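Local coordinates for protein peptidoglycan-N-acetylmuramic acid deacetylase PdaA (Bacillus subtilis, PDB 1W1A) that deacetylates N-acetylmuramic acid residues of spore cortex peptidoglycan, leading to muramic delta-lactam formation, and is required for germination, at residues V183-W188 with Y213-V218; L156-G161 with Y176-W181; H118-P123 with D138-E143; T65-Y70 with T90-G95. All coordinates share one frame; numbering follows the deposited sequence.

How the contacts relate
All four contacts lie in the NodB homology region and meet around one bound sugar, NDG, which all of them touch. Contacts 1 and 4, with centres about 11 Å apart, share a parallel sheet: Leu215 N bonds to Thr65 O at 3.0 Å across neighbouring strands. Contact 2 reaches contact 4 through a salt bridge, Arg157 NH1 to Asp67 OD1, 2.8 Å long. It also holds contact 3, where His118 ND1 meets Arg157 O at 2.8 Å. Contacts 1 and 3 do not touch; their centres are about 21 Å apart, yet both reach the sugar, contact 1 through His216 and contact 3 through His118 and His122. Asp67, His118, His122 and His216, the putative catalytic and metal-binding residues, thus line one pocket.

Contact 1: residues V183-W188 with Y213-V218; sequences VAFVDW and YLLHTV. With NDG (2-acetamido-2-deoxy-alpha-D-glucopyranose), chain E.
Asp187 holds His216 by two bonds, forming the His-carboxylate pair of the NodB homology domain. With CG of Asp187 held between the backbone N and the carbonyl carbon (chi1 66°), the carboxylate reaches across to His216. OD1 of Asp187 accepts from ND1 of His216 at 2.5 Å, very short for such a bond. OD2 of Asp187 takes the backbone N of His216 at 2.8 Å, on the syn side of the carboxylate. Gripping ring and backbone together, the acid limits the rotation of the imidazole, with the carboxylate and ring planes 65° apart. On the far edge of the ring, His216 NE2 meets O3 of NDG at 2.8 Å. As in related deacetylases, His216 is probably the proton donor and Asp187 probably raises its pKa. A phenylalanine at His216 would probably leave both Asp187 OD1 and the sugar hydroxyl without their ring partners.

Trp188 forms the next layer: its CB lies 3.9 Å from the centroid of the His216 ring, over one face, and its indole turns an edge toward it with the planes at 67°. The indole thus packs on the imidazole without taking up its nitrogens. Farther out, Phe185 packs CE1 on Leu215 CD2, and Leu214 N bonds to Val183 O. Helix 196-205 supports Phe185, and its Met203 O takes the Tyr213 hydroxyl. Val183 CG1 sits above the centre of the Tyr213 ring, 3.8 Å from its centroid.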
# COMPACT_ATOMS: atom_id res chain seq x y z
N VAL A 183 -2.33 -8.23 -4.24
CA VAL A 183 -3.57 -8.03 -4.99
C VAL A 183 -3.61 -6.60 -5.52
O VAL A 183 -3.44 -5.64 -4.76
CB VAL A 183 -4.84 -8.24 -4.12
CG1 VAL A 183 -6.09 -7.80 -4.89
CG2 VAL A 183 -4.95 -9.69 -3.70
N ALA A 184 -3.82 -6.48 -6.83
CA ALA A 184 -3.91 -5.19 -7.50
C ALA A 184 -4.63 -5.39 -8.82
O ALA A 184 -4.70 -6.50 -9.33
CB ALA A 184 -2.51 -4.62 -7.76
N PHE A 185 -5.20 -4.31 -9.34
CA PHE A 185 -5.89 -4.34 -10.62
C PHE A 185 -5.92 -2.90 -11.13
O PHE A 185 -5.45 -1.98 -10.44
CB PHE A 185 -7.30 -4.94 -10.49
CG PHE A 185 -8.11 -4.36 -9.36
CD1 PHE A 185 -7.90 -4.79 -8.06
CD2 PHE A 185 -9.04 -3.36 -9.60
CE1 PHE A 185 -8.62 -4.22 -6.99
CE2 PHE A 185 -9.76 -2.79 -8.55
CZ PHE A 185 -9.54 -3.22 -7.25
N VAL A 186 -6.45 -2.70 -12.34
CA VAL A 186 -6.47 -1.36 -12.92
C VAL A 186 -7.61 -0.49 -12.44
O VAL A 186 -8.65 -0.43 -13.07
CB VAL A 186 -6.50 -1.41 -14.47
CG1 VAL A 186 -6.54 0.01 -15.04
CG2 VAL A 186 -5.28 -2.17 -15.01
N ASP A 187 -7.40 0.19 -11.32
CA ASP A 187 -8.40 1.07 -10.76
C ASP A 187 -7.80 2.47 -10.69
O ASP A 187 -8.21 3.31 -9.87
CB ASP A 187 -8.81 0.57 -9.36
CG ASP A 187 -7.69 0.67 -8.33
OD1 ASP A 187 -6.50 0.63 -8.70
OD2 ASP A 187 -8.01 0.75 -7.12
N TRP A 188 -6.86 2.73 -11.60
CA TRP A 188 -6.18 4.01 -11.61
C TRP A 188 -6.14 4.73 -12.95
O TRP A 188 -5.49 5.77 -13.07
CB TRP A 188 -4.76 3.80 -11.12
CG TRP A 188 -4.08 2.67 -11.83
CD1 TRP A 188 -4.03 1.36 -11.43
CD2 TRP A 188 -3.42 2.73 -13.10
NE1 TRP A 188 -3.37 0.61 -12.37
CE2 TRP A 188 -2.98 1.42 -13.41
CE3 TRP A 188 -3.15 3.76 -14.01
CZ2 TRP A 188 -2.29 1.11 -14.58
CZ3 TRP A 188 -2.46 3.45 -15.18
CH2 TRP A 188 -2.04 2.14 -15.46
N TYR A 213 -3.74 -6.07 -0.23
CA TYR A 213 -4.36 -5.33 -1.32
C TYR A 213 -3.71 -3.98 -1.55
O TYR A 213 -3.23 -3.34 -0.60
CB TYR A 213 -5.84 -5.10 -1.04
CG TYR A 213 -6.71 -6.31 -1.25
CD1 TYR A 213 -6.26 -7.59 -0.92
CD2 TYR A 213 -8.01 -6.17 -1.73
CE1 TYR A 213 -7.08 -8.68 -1.07
CE2 TYR A 213 -8.85 -7.27 -1.88
CZ TYR A 213 -8.37 -8.53 -1.55
OH TYR A 213 -9.17 -9.63 -1.74
N LEU A 214 -3.67 -3.58 -2.82
CA LEU A 214 -3.16 -2.27 -3.22
C LEU A 214 -4.29 -1.66 -4.02
O LEU A 214 -4.61 -2.11 -5.11
CB LEU A 214 -1.91 -2.38 -4.11
CG LEU A 214 -1.76 -1.13 -5.01
CD1 LEU A 214 -1.53 0.08 -4.16
CD2 LEU A 214 -0.62 -1.32 -5.98
N LEU A 215 -4.91 -0.62 -3.48
CA LEU A 215 -6.02 0.03 -4.15
C LEU A 215 -5.72 1.50 -4.34
O LEU A 215 -4.82 2.05 -3.70
CB LEU A 215 -7.30 -0.10 -3.32
CG LEU A 215 -7.73 -1.51 -2.87
CD1 LEU A 215 -8.78 -1.37 -1.77
CD2 LEU A 215 -8.28 -2.32 -4.10
N HIS A 216 -6.48 2.13 -5.23
CA HIS A 216 -6.34 3.56 -5.46
C HIS A 216 -7.72 4.08 -5.12
O HIS A 216 -8.68 3.31 -5.12
CB HIS A 216 -5.98 3.84 -6.93
CG HIS A 216 -4.67 3.23 -7.32
ND1 HIS A 216 -4.57 1.95 -7.82
CD2 HIS A 216 -3.40 3.69 -7.18
CE1 HIS A 216 -3.29 1.64 -7.96
NE2 HIS A 216 -2.56 2.67 -7.58
N THR A 217 -7.82 5.36 -4.80
CA THR A 217 -9.09 5.96 -4.42
C THR A 217 -9.48 7.05 -5.42
O THR A 217 -10.14 8.04 -5.05
CB THR A 217 -8.99 6.60 -3.00
OG1 THR A 217 -8.08 7.70 -3.04
CG2 THR A 217 -8.46 5.60 -1.99
N VAL A 218 -9.06 6.89 -6.67
CA VAL A 218 -9.34 7.89 -7.69
C VAL A 218 -10.39 7.49 -8.73
O VAL A 218 -10.92 8.36 -9.41
CB VAL A 218 -8.04 8.30 -8.45
CG1 VAL A 218 -7.02 8.84 -7.49
CG2 VAL A 218 -7.45 7.11 -9.22
C1 NDG E . 2.57 4.14 -9.26
C2 NDG E . 1.27 3.92 -8.48
C3 NDG E . 1.37 2.56 -7.82
C4 NDG E . 1.53 1.47 -8.91
C5 NDG E . 2.68 1.80 -9.89
C6 NDG E . 2.61 0.93 -11.14
C7 NDG E . 0.10 5.86 -7.65
C8 NDG E . 0.21 7.16 -6.88
O5 NDG E . 2.62 3.19 -10.34
O3 NDG E . 0.21 2.32 -7.03
O4 NDG E . 1.79 0.21 -8.31
O6 NDG E . 1.28 0.90 -11.66
O7 NDG E . -0.87 5.67 -8.39
N2 NDG E . 1.08 4.97 -7.49
O1 NDG E . 3.66 3.90 -8.42
O HOH W 1 -5.09 -1.66 -7.83
O HOH W 2 -9.57 3.86 -7.72

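Contact 2: residues L156-G161 with Y176-W181; sequences LRPPRG and YQTVFW. With NDG (2-acetamido-2-deoxy-alpha-D-glucopyranose), chain E.
Leu156 O is gripped twice: Val179 N bonds to it at 2.9 Å, and Thr178 turns a C-H toward it, with Thr178 CA 3.2 Å from Leu156 O. With Leu156 N bonded to Gln177 O, this makes a short parallel bridge between strands 155-156 and 177-178. Just past it, Arg157 turns its side chain along the second segment. The bend at chi3 (-84°) brings the guanidinium edge to two successive carbonyls: NE reaches Val179 O at 3.0 Å, and NH2 of Arg157 reaches Phe180 O at 2.9 Å from above the carbonyl plane. Trp181 lays its CB over one face of the guanidinium, but the indole stands nearly upright to it, at 78°. Beyond the segments, NH2 also bonds to Thr65 OG1, and NH1 forms a salt bridge with Asp67, probably the proton acceptor, as in related deacetylases. A leucine at Arg157 would probably leave the carbonyls of Val179 and Phe180 without the guanidinium, and Asp67 without its counter-charge.

Pro158 packs its CD on Phe180 CE1, and Gly161 passes the edge of the Trp181 ring, where a CB would crowd CH2. The Arg-Pro-Pro-Arg-Gly run, which resembles a signature sequence of NodB-type deacetylases, also offers Arg160 N to the sugar's O1 at 2.7 Å. This spread of donors over backbone and side-chain oxygens is consistent with Arg157 positioning the presumed base and holding the loop beside the sugar.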
# COMPACT_ATOMS: atom_id res chain seq x y z
N LEU A 156 7.57 1.87 3.33
CA LEU A 156 7.82 2.43 2.03
C LEU A 156 7.34 1.56 0.90
O LEU A 156 7.50 0.34 0.93
CB LEU A 156 9.32 2.69 1.84
CG LEU A 156 9.77 2.91 0.39
CD1 LEU A 156 9.37 4.29 -0.09
CD2 LEU A 156 11.28 2.74 0.29
N ARG A 157 6.73 2.20 -0.08
CA ARG A 157 6.30 1.51 -1.28
C ARG A 157 7.00 2.28 -2.42
O ARG A 157 6.69 3.44 -2.68
CB ARG A 157 4.78 1.51 -1.45
CG ARG A 157 4.41 0.53 -2.58
CD ARG A 157 2.96 0.17 -2.63
NE ARG A 157 2.58 -0.92 -1.73
CZ ARG A 157 1.35 -1.00 -1.22
NH1 ARG A 157 0.47 -0.07 -1.53
NH2 ARG A 157 1.02 -2.00 -0.41
N PRO A 158 7.98 1.64 -3.07
CA PRO A 158 8.75 2.24 -4.17
C PRO A 158 7.89 2.87 -5.26
O PRO A 158 6.99 2.22 -5.82
CB PRO A 158 9.58 1.08 -4.70
CG PRO A 158 9.79 0.24 -3.48
CD PRO A 158 8.42 0.25 -2.83
N PRO A 159 8.14 4.15 -5.57
CA PRO A 159 7.38 4.84 -6.61
C PRO A 159 7.46 4.07 -7.92
O PRO A 159 8.55 3.64 -8.32
CB PRO A 159 8.05 6.20 -6.70
CG PRO A 159 8.53 6.42 -5.32
CD PRO A 159 9.10 5.08 -4.94
N ARG A 160 6.31 3.89 -8.57
CA ARG A 160 6.23 3.20 -9.85
C ARG A 160 6.42 1.70 -9.67
O ARG A 160 6.46 0.95 -10.64
CB ARG A 160 7.28 3.77 -10.82
CG ARG A 160 7.39 5.29 -10.75
CD ARG A 160 8.51 5.85 -11.60
NE ARG A 160 8.65 7.30 -11.42
CZ ARG A 160 9.29 8.12 -12.25
NH1 ARG A 160 9.86 7.64 -13.35
NH2 ARG A 160 9.35 9.42 -11.99
N GLY A 161 6.53 1.28 -8.41
CA GLY A 161 6.72 -0.13 -8.11
C GLY A 161 8.10 -0.62 -8.52
O GLY A 161 8.37 -1.82 -8.52
N TYR A 176 13.46 2.06 6.80
CA TYR A 176 12.17 1.79 6.19
C TYR A 176 11.89 0.33 5.89
O TYR A 176 12.77 -0.43 5.49
CB TYR A 176 12.00 2.56 4.89
CG TYR A 176 11.73 4.03 5.06
CD1 TYR A 176 12.79 4.93 5.22
CD2 TYR A 176 10.43 4.53 5.07
CE1 TYR A 176 12.56 6.30 5.37
CE2 TYR A 176 10.18 5.91 5.23
CZ TYR A 176 11.26 6.78 5.38
OH TYR A 176 11.06 8.14 5.54
N GLN A 177 10.63 -0.03 6.08
CA GLN A 177 10.14 -1.36 5.82
C GLN A 177 9.47 -1.28 4.45
O GLN A 177 8.50 -0.54 4.27
CB GLN A 177 9.10 -1.74 6.88
CG GLN A 177 8.39 -3.05 6.62
CD GLN A 177 9.35 -4.21 6.54
OE1 GLN A 177 9.98 -4.58 7.52
NE2 GLN A 177 9.47 -4.79 5.35
N THR A 178 10.00 -2.02 3.47
CA THR A 178 9.41 -1.98 2.15
C THR A 178 8.25 -2.95 2.05
O THR A 178 8.39 -4.14 2.33
CB THR A 178 10.44 -2.28 1.04
OG1 THR A 178 11.32 -1.16 0.92
CG2 THR A 178 9.74 -2.49 -0.30
N VAL A 179 7.11 -2.40 1.64
CA VAL A 179 5.89 -3.17 1.52
C VAL A 179 5.38 -3.19 0.09
O VAL A 179 5.04 -2.15 -0.47
CB VAL A 179 4.77 -2.55 2.40
CG1 VAL A 179 3.51 -3.39 2.29
CG2 VAL A 179 5.24 -2.44 3.86
N PHE A 180 5.30 -4.38 -0.50
CA PHE A 180 4.75 -4.53 -1.84
C PHE A 180 3.28 -4.92 -1.70
O PHE A 180 2.60 -4.45 -0.79
CB PHE A 180 5.55 -5.57 -2.62
CG PHE A 180 6.94 -5.11 -2.97
CD1 PHE A 180 7.13 -4.03 -3.82
CD2 PHE A 180 8.05 -5.69 -2.38
CE1 PHE A 180 8.42 -3.54 -4.08
CE2 PHE A 180 9.33 -5.21 -2.63
CZ PHE A 180 9.51 -4.13 -3.48
N TRP A 181 2.78 -5.77 -2.59
CA TRP A 181 1.37 -6.16 -2.52
C TRP A 181 1.13 -7.50 -3.18
O TRP A 181 1.98 -8.00 -3.91
CB TRP A 181 0.51 -5.09 -3.20
CG TRP A 181 0.85 -4.86 -4.63
CD1 TRP A 181 0.23 -5.41 -5.71
CD2 TRP A 181 1.91 -4.05 -5.14
NE1 TRP A 181 0.85 -5.00 -6.87
CE2 TRP A 181 1.88 -4.16 -6.55
CE3 TRP A 181 2.89 -3.24 -4.55
CZ2 TRP A 181 2.80 -3.49 -7.38
CZ3 TRP A 181 3.80 -2.57 -5.37
CH2 TRP A 181 3.75 -2.70 -6.77
C1 NDG E . 2.57 4.14 -9.26
C2 NDG E . 1.27 3.92 -8.48
C3 NDG E . 1.37 2.56 -7.82
C4 NDG E . 1.53 1.47 -8.91
C5 NDG E . 2.68 1.80 -9.89
C6 NDG E . 2.61 0.93 -11.14
C7 NDG E . 0.10 5.86 -7.65
C8 NDG E . 0.21 7.16 -6.88
O5 NDG E . 2.62 3.19 -10.34
O3 NDG E . 0.21 2.32 -7.03
O4 NDG E . 1.79 0.21 -8.31
O6 NDG E . 1.28 0.90 -11.66
O7 NDG E . -0.87 5.67 -8.39
N2 NDG E . 1.08 4.97 -7.49
O1 NDG E . 3.66 3.90 -8.42

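Contact 3: residues H118-P123 with D138-E143; sequences HSFHHP and DSVNEE. With CD (cadmium ion), chain C; NDG (2-acetamido-2-deoxy-alpha-D-glucopyranose), chain E.
Phe120 holds its CG anti to the backbone N (chi1 -164°), which lays the ring beside residues 138-143 of helix 130-148, while Val140 keeps CG1 anti to its own backbone N (168°) and turns CG2 back toward the loop. That methyl lies 3.3 Å from Phe120 N and also touches Ser119 C, so an aliphatic branch packs against the Ser119-Phe120 peptide. Ser139 OG sits 3.4 Å from Phe120 CB without bonding across the contact; its hydroxyl goes to Asp135 O, one turn back in the helix. Farther along, Glu143 brings only its CG to the rim of the Phe120 ring, near the ring plane.

No hydrogen bond joins the two segments. The loop is braced internally by Ser119 OG, which donates to His118 O at 2.6 Å. The loop spells the His-Ser-x-x-His motif of the NodB family. His118 and His122, the ligands of the divalent metal, both face the sugar: N2 of NDG donates to His118 NE2 at 3.1 Å and almost straight, and His122 NE2 lies 2.9 Å from O1 of NDG. The cadmium ion sits elsewhere, on His121 NE2 at 2.6 Å, and Glu136 holds the other nitrogen of that ring.

The loop leaves strand 114-117 and lies along helix 130-148; helix 95-100 lies on another side, where Lys99 touches both Phe120 and Glu143.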
# COMPACT_ATOMS: atom_id res chain seq x y z
N HIS A 118 5.47 7.12 -0.13
CA HIS A 118 5.48 6.83 -1.56
C HIS A 118 6.41 7.84 -2.24
O HIS A 118 6.28 8.12 -3.44
CB HIS A 118 4.05 6.90 -2.11
CG HIS A 118 3.83 6.09 -3.34
ND1 HIS A 118 4.58 4.97 -3.63
CD2 HIS A 118 2.93 6.21 -4.34
CE1 HIS A 118 4.14 4.43 -4.76
NE2 HIS A 118 3.14 5.16 -5.21
N SER A 119 7.34 8.38 -1.45
CA SER A 119 8.34 9.36 -1.86
C SER A 119 7.73 10.72 -2.15
O SER A 119 6.54 10.82 -2.48
CB SER A 119 9.12 8.89 -3.09
OG SER A 119 8.43 9.22 -4.28
N PHE A 120 8.54 11.77 -2.05
CA PHE A 120 8.03 13.11 -2.26
C PHE A 120 7.64 13.46 -3.69
O PHE A 120 6.55 13.98 -3.91
CB PHE A 120 9.00 14.16 -1.72
CG PHE A 120 8.38 15.52 -1.55
CD1 PHE A 120 8.27 16.38 -2.63
CD2 PHE A 120 7.86 15.92 -0.32
CE1 PHE A 120 7.63 17.61 -2.50
CE2 PHE A 120 7.22 17.15 -0.17
CZ PHE A 120 7.11 18.00 -1.27
N HIS A 121 8.53 13.19 -4.65
CA HIS A 121 8.26 13.51 -6.06
C HIS A 121 7.85 12.29 -6.88
O HIS A 121 7.67 12.39 -8.08
CB HIS A 121 9.48 14.15 -6.72
CG HIS A 121 9.90 15.45 -6.11
ND1 HIS A 121 10.91 15.53 -5.17
CD2 HIS A 121 9.42 16.70 -6.26
CE1 HIS A 121 11.03 16.78 -4.77
NE2 HIS A 121 10.14 17.51 -5.41
N HIS A 122 7.73 11.14 -6.22
CA HIS A 122 7.37 9.91 -6.89
C HIS A 122 8.33 9.55 -8.04
O HIS A 122 7.90 9.13 -9.11
CB HIS A 122 5.93 9.99 -7.41
CG HIS A 122 5.33 8.66 -7.73
ND1 HIS A 122 5.28 8.15 -9.01
CD2 HIS A 122 4.80 7.70 -6.93
CE1 HIS A 122 4.75 6.94 -8.99
NE2 HIS A 122 4.45 6.65 -7.74
N PRO A 123 9.64 9.70 -7.81
CA PRO A 123 10.62 9.39 -8.85
C PRO A 123 11.00 7.91 -8.90
O PRO A 123 10.50 7.09 -8.12
CB PRO A 123 11.81 10.24 -8.43
CG PRO A 123 11.80 10.02 -6.94
CD PRO A 123 10.31 10.19 -6.59
N ASP A 138 12.37 11.47 3.66
CA ASP A 138 12.18 12.29 4.85
C ASP A 138 11.31 13.52 4.65
O ASP A 138 10.65 13.97 5.59
CB ASP A 138 13.51 12.73 5.46
CG ASP A 138 13.32 13.62 6.70
OD1 ASP A 138 13.43 14.87 6.59
OD2 ASP A 138 13.03 13.08 7.79
N SER A 139 11.30 14.07 3.43
CA SER A 139 10.51 15.27 3.19
C SER A 139 9.03 14.95 3.25
O SER A 139 8.22 15.81 3.56
CB SER A 139 10.89 15.93 1.86
OG SER A 139 11.05 14.97 0.84
N VAL A 140 8.67 13.70 2.96
CA VAL A 140 7.26 13.34 3.05
C VAL A 140 6.91 13.31 4.54
O VAL A 140 5.88 13.87 4.93
CB VAL A 140 6.95 11.97 2.38
CG1 VAL A 140 5.54 11.52 2.76
CG2 VAL A 140 7.06 12.09 0.85
N ASN A 141 7.77 12.69 5.35
CA ASN A 141 7.53 12.60 6.79
C ASN A 141 7.46 13.98 7.42
O ASN A 141 6.63 14.23 8.29
CB ASN A 141 8.64 11.80 7.49
CG ASN A 141 8.66 10.34 7.08
OD1 ASN A 141 7.61 9.71 6.94
ND2 ASN A 141 9.86 9.79 6.89
N GLU A 142 8.34 14.87 6.97
CA GLU A 142 8.41 16.25 7.45
C GLU A 142 7.05 16.94 7.30
O GLU A 142 6.54 17.53 8.24
CB GLU A 142 9.47 17.00 6.63
CG GLU A 142 9.61 18.48 6.93
CD GLU A 142 10.32 18.76 8.24
OE1 GLU A 142 11.04 17.89 8.75
OE2 GLU A 142 10.16 19.88 8.76
N GLU A 143 6.47 16.86 6.10
CA GLU A 143 5.16 17.46 5.81
C GLU A 143 4.02 16.79 6.59
O GLU A 143 3.13 17.47 7.10
CB GLU A 143 4.87 17.36 4.32
CG GLU A 143 5.92 18.00 3.43
CD GLU A 143 5.99 19.51 3.59
OE1 GLU A 143 6.79 20.15 2.87
OE2 GLU A 143 5.26 20.06 4.44
CD CD C . 10.07 20.13 -5.10
C1 NDG E . 2.57 4.14 -9.26
C2 NDG E . 1.27 3.92 -8.48
C3 NDG E . 1.37 2.56 -7.82
C4 NDG E . 1.53 1.47 -8.91
C5 NDG E . 2.68 1.80 -9.89
C6 NDG E . 2.61 0.93 -11.14
C7 NDG E . 0.10 5.86 -7.65
C8 NDG E . 0.21 7.16 -6.88
O5 NDG E . 2.62 3.19 -10.34
O3 NDG E . 0.21 2.32 -7.03
O4 NDG E . 1.79 0.21 -8.31
O6 NDG E . 1.28 0.90 -11.66
O7 NDG E . -0.87 5.67 -8.39
N2 NDG E . 1.08 4.97 -7.49
O1 NDG E . 3.66 3.90 -8.42

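Contact 4: residues T65-Y70 with T90-G95; sequences TFDNGY and TFFVTG. With NDG (2-acetamido-2-deoxy-alpha-D-glucopyranose), chain E.
Phe66 and Phe91 are pressed together, Phe66 CD1 standing 3.5 Å from Phe91 CE2. Both first torsions (-56° and -57°) and both ring rotations match, and the planes come within 12° of parallel, displaced so far along each other that one rim lies over the other. Asn68 ND2 meets the edge of the Phe91 ring, in its plane and 3.5 Å from CD2. Helix 75-84 covers these two phenylalanines, as expected for the beta-alpha-beta crossover that joins parallel strands 61-68 and 90-93. Between the strands Phe92 N bonds to Phe66 O at 2.7 Å, and Asn68 N to Phe92 O.

On the opposite face Asp67, probably the proton acceptor as in related enzymes, sets OD1 against Phe92 CB, and OD1 is also salt-bridged to Arg157. OD2 lies doubtfully close to O3 of NDG.

Near the strand end the pairing slackens: Thr94 N reaches Asn68 O by a weak bond of 3.3 Å. A water links the two segments beyond this, donating to Gly69 O at 3.1 Å and lying 3.0 Å from Thr94 OG1. Thr94 suits its N-cap place because OG1 caps helix 95-100 through a weak bond to Phe97 N. Gly69 suits its own because a CB would clash with C8 of NDG.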
# COMPACT_ATOMS: atom_id res chain seq x y z
N THR A 65 -4.17 -1.60 1.73
CA THR A 65 -3.19 -0.54 1.54
C THR A 65 -3.64 0.25 0.33
O THR A 65 -4.27 -0.29 -0.58
CB THR A 65 -1.75 -1.08 1.25
OG1 THR A 65 -1.62 -1.36 -0.15
CG2 THR A 65 -1.45 -2.34 2.05
N PHE A 66 -3.30 1.53 0.32
CA PHE A 66 -3.64 2.40 -0.79
C PHE A 66 -2.41 3.20 -1.22
O PHE A 66 -1.50 3.41 -0.42
CB PHE A 66 -4.73 3.39 -0.36
CG PHE A 66 -5.97 2.73 0.17
CD1 PHE A 66 -6.02 2.26 1.48
CD2 PHE A 66 -7.11 2.61 -0.64
CE1 PHE A 66 -7.20 1.68 1.99
CE2 PHE A 66 -8.28 2.04 -0.14
CZ PHE A 66 -8.33 1.57 1.17
N ASP A 67 -2.37 3.62 -2.49
CA ASP A 67 -1.29 4.47 -3.00
C ASP A 67 -2.03 5.75 -3.35
O ASP A 67 -3.03 5.71 -4.06
CB ASP A 67 -0.64 3.90 -4.26
CG ASP A 67 0.28 2.71 -3.98
OD1 ASP A 67 0.54 2.41 -2.79
OD2 ASP A 67 0.75 2.09 -4.95
N ASN A 68 -1.55 6.89 -2.87
CA ASN A 68 -2.22 8.15 -3.14
C ASN A 68 -1.30 9.18 -3.75
O ASN A 68 -0.45 9.74 -3.06
CB ASN A 68 -2.83 8.67 -1.84
CG ASN A 68 -3.91 7.74 -1.32
OD1 ASN A 68 -5.11 7.93 -1.59
ND2 ASN A 68 -3.49 6.69 -0.60
N GLY A 69 -1.46 9.41 -5.04
CA GLY A 69 -0.62 10.36 -5.74
C GLY A 69 -1.29 11.71 -5.88
O GLY A 69 -0.63 12.74 -5.86
N TYR A 70 -2.62 11.69 -6.02
CA TYR A 70 -3.42 12.90 -6.14
C TYR A 70 -4.86 12.56 -5.75
O TYR A 70 -5.22 11.38 -5.62
CB TYR A 70 -3.38 13.46 -7.57
CG TYR A 70 -3.90 12.51 -8.61
CD1 TYR A 70 -3.07 11.54 -9.16
CD2 TYR A 70 -5.23 12.54 -9.00
CE1 TYR A 70 -3.56 10.61 -10.07
CE2 TYR A 70 -5.73 11.62 -9.90
CZ TYR A 70 -4.89 10.66 -10.43
OH TYR A 70 -5.39 9.75 -11.32
N THR A 90 -3.69 1.52 5.23
CA THR A 90 -2.33 2.03 5.22
C THR A 90 -2.23 2.75 3.88
O THR A 90 -2.27 2.12 2.82
CB THR A 90 -1.29 0.90 5.32
OG1 THR A 90 -1.44 0.24 6.58
CG2 THR A 90 0.12 1.46 5.22
N PHE A 91 -2.15 4.07 3.95
CA PHE A 91 -2.10 4.91 2.76
C PHE A 91 -0.69 5.39 2.46
O PHE A 91 -0.08 6.10 3.27
CB PHE A 91 -3.01 6.13 2.93
CG PHE A 91 -4.45 5.80 3.22
CD1 PHE A 91 -4.86 5.49 4.52
CD2 PHE A 91 -5.40 5.81 2.20
CE1 PHE A 91 -6.20 5.20 4.80
CE2 PHE A 91 -6.73 5.52 2.47
CZ PHE A 91 -7.13 5.21 3.78
N PHE A 92 -0.19 5.01 1.30
CA PHE A 92 1.14 5.41 0.87
C PHE A 92 1.00 6.69 0.08
O PHE A 92 0.52 6.68 -1.05
CB PHE A 92 1.77 4.31 0.02
CG PHE A 92 2.19 3.11 0.82
CD1 PHE A 92 3.46 3.05 1.39
CD2 PHE A 92 1.31 2.05 1.03
CE1 PHE A 92 3.85 1.95 2.15
CE2 PHE A 92 1.70 0.94 1.78
CZ PHE A 92 2.97 0.89 2.35
N VAL A 93 1.41 7.81 0.68
CA VAL A 93 1.29 9.11 0.05
C VAL A 93 2.56 9.69 -0.55
O VAL A 93 3.68 9.36 -0.13
CB VAL A 93 0.73 10.15 1.06
CG1 VAL A 93 -0.59 9.66 1.66
CG2 VAL A 93 1.76 10.41 2.16
N THR A 94 2.36 10.57 -1.53
CA THR A 94 3.47 11.25 -2.19
C THR A 94 3.53 12.68 -1.65
O THR A 94 2.66 13.09 -0.89
CB THR A 94 3.27 11.28 -3.71
OG1 THR A 94 2.09 12.05 -4.02
CG2 THR A 94 3.11 9.86 -4.26
N GLY A 95 4.57 13.42 -2.04
CA GLY A 95 4.71 14.79 -1.59
C GLY A 95 3.57 15.68 -2.05
O GLY A 95 3.02 16.47 -1.27
C1 NDG E . 2.57 4.14 -9.26
C2 NDG E . 1.27 3.92 -8.48
C3 NDG E . 1.37 2.56 -7.82
C4 NDG E . 1.53 1.47 -8.91
C5 NDG E . 2.68 1.80 -9.89
C6 NDG E . 2.61 0.93 -11.14
C7 NDG E . 0.10 5.86 -7.65
C8 NDG E . 0.21 7.16 -6.88
O5 NDG E . 2.62 3.19 -10.34
O3 NDG E . 0.21 2.32 -7.03
O4 NDG E . 1.79 0.21 -8.31
O6 NDG E . 1.28 0.90 -11.66
O7 NDG E . -0.87 5.67 -8.39
N2 NDG E . 1.08 4.97 -7.49
O1 NDG E . 3.66 3.90 -8.42
O HOH W 3 2.25 12.81 -6.94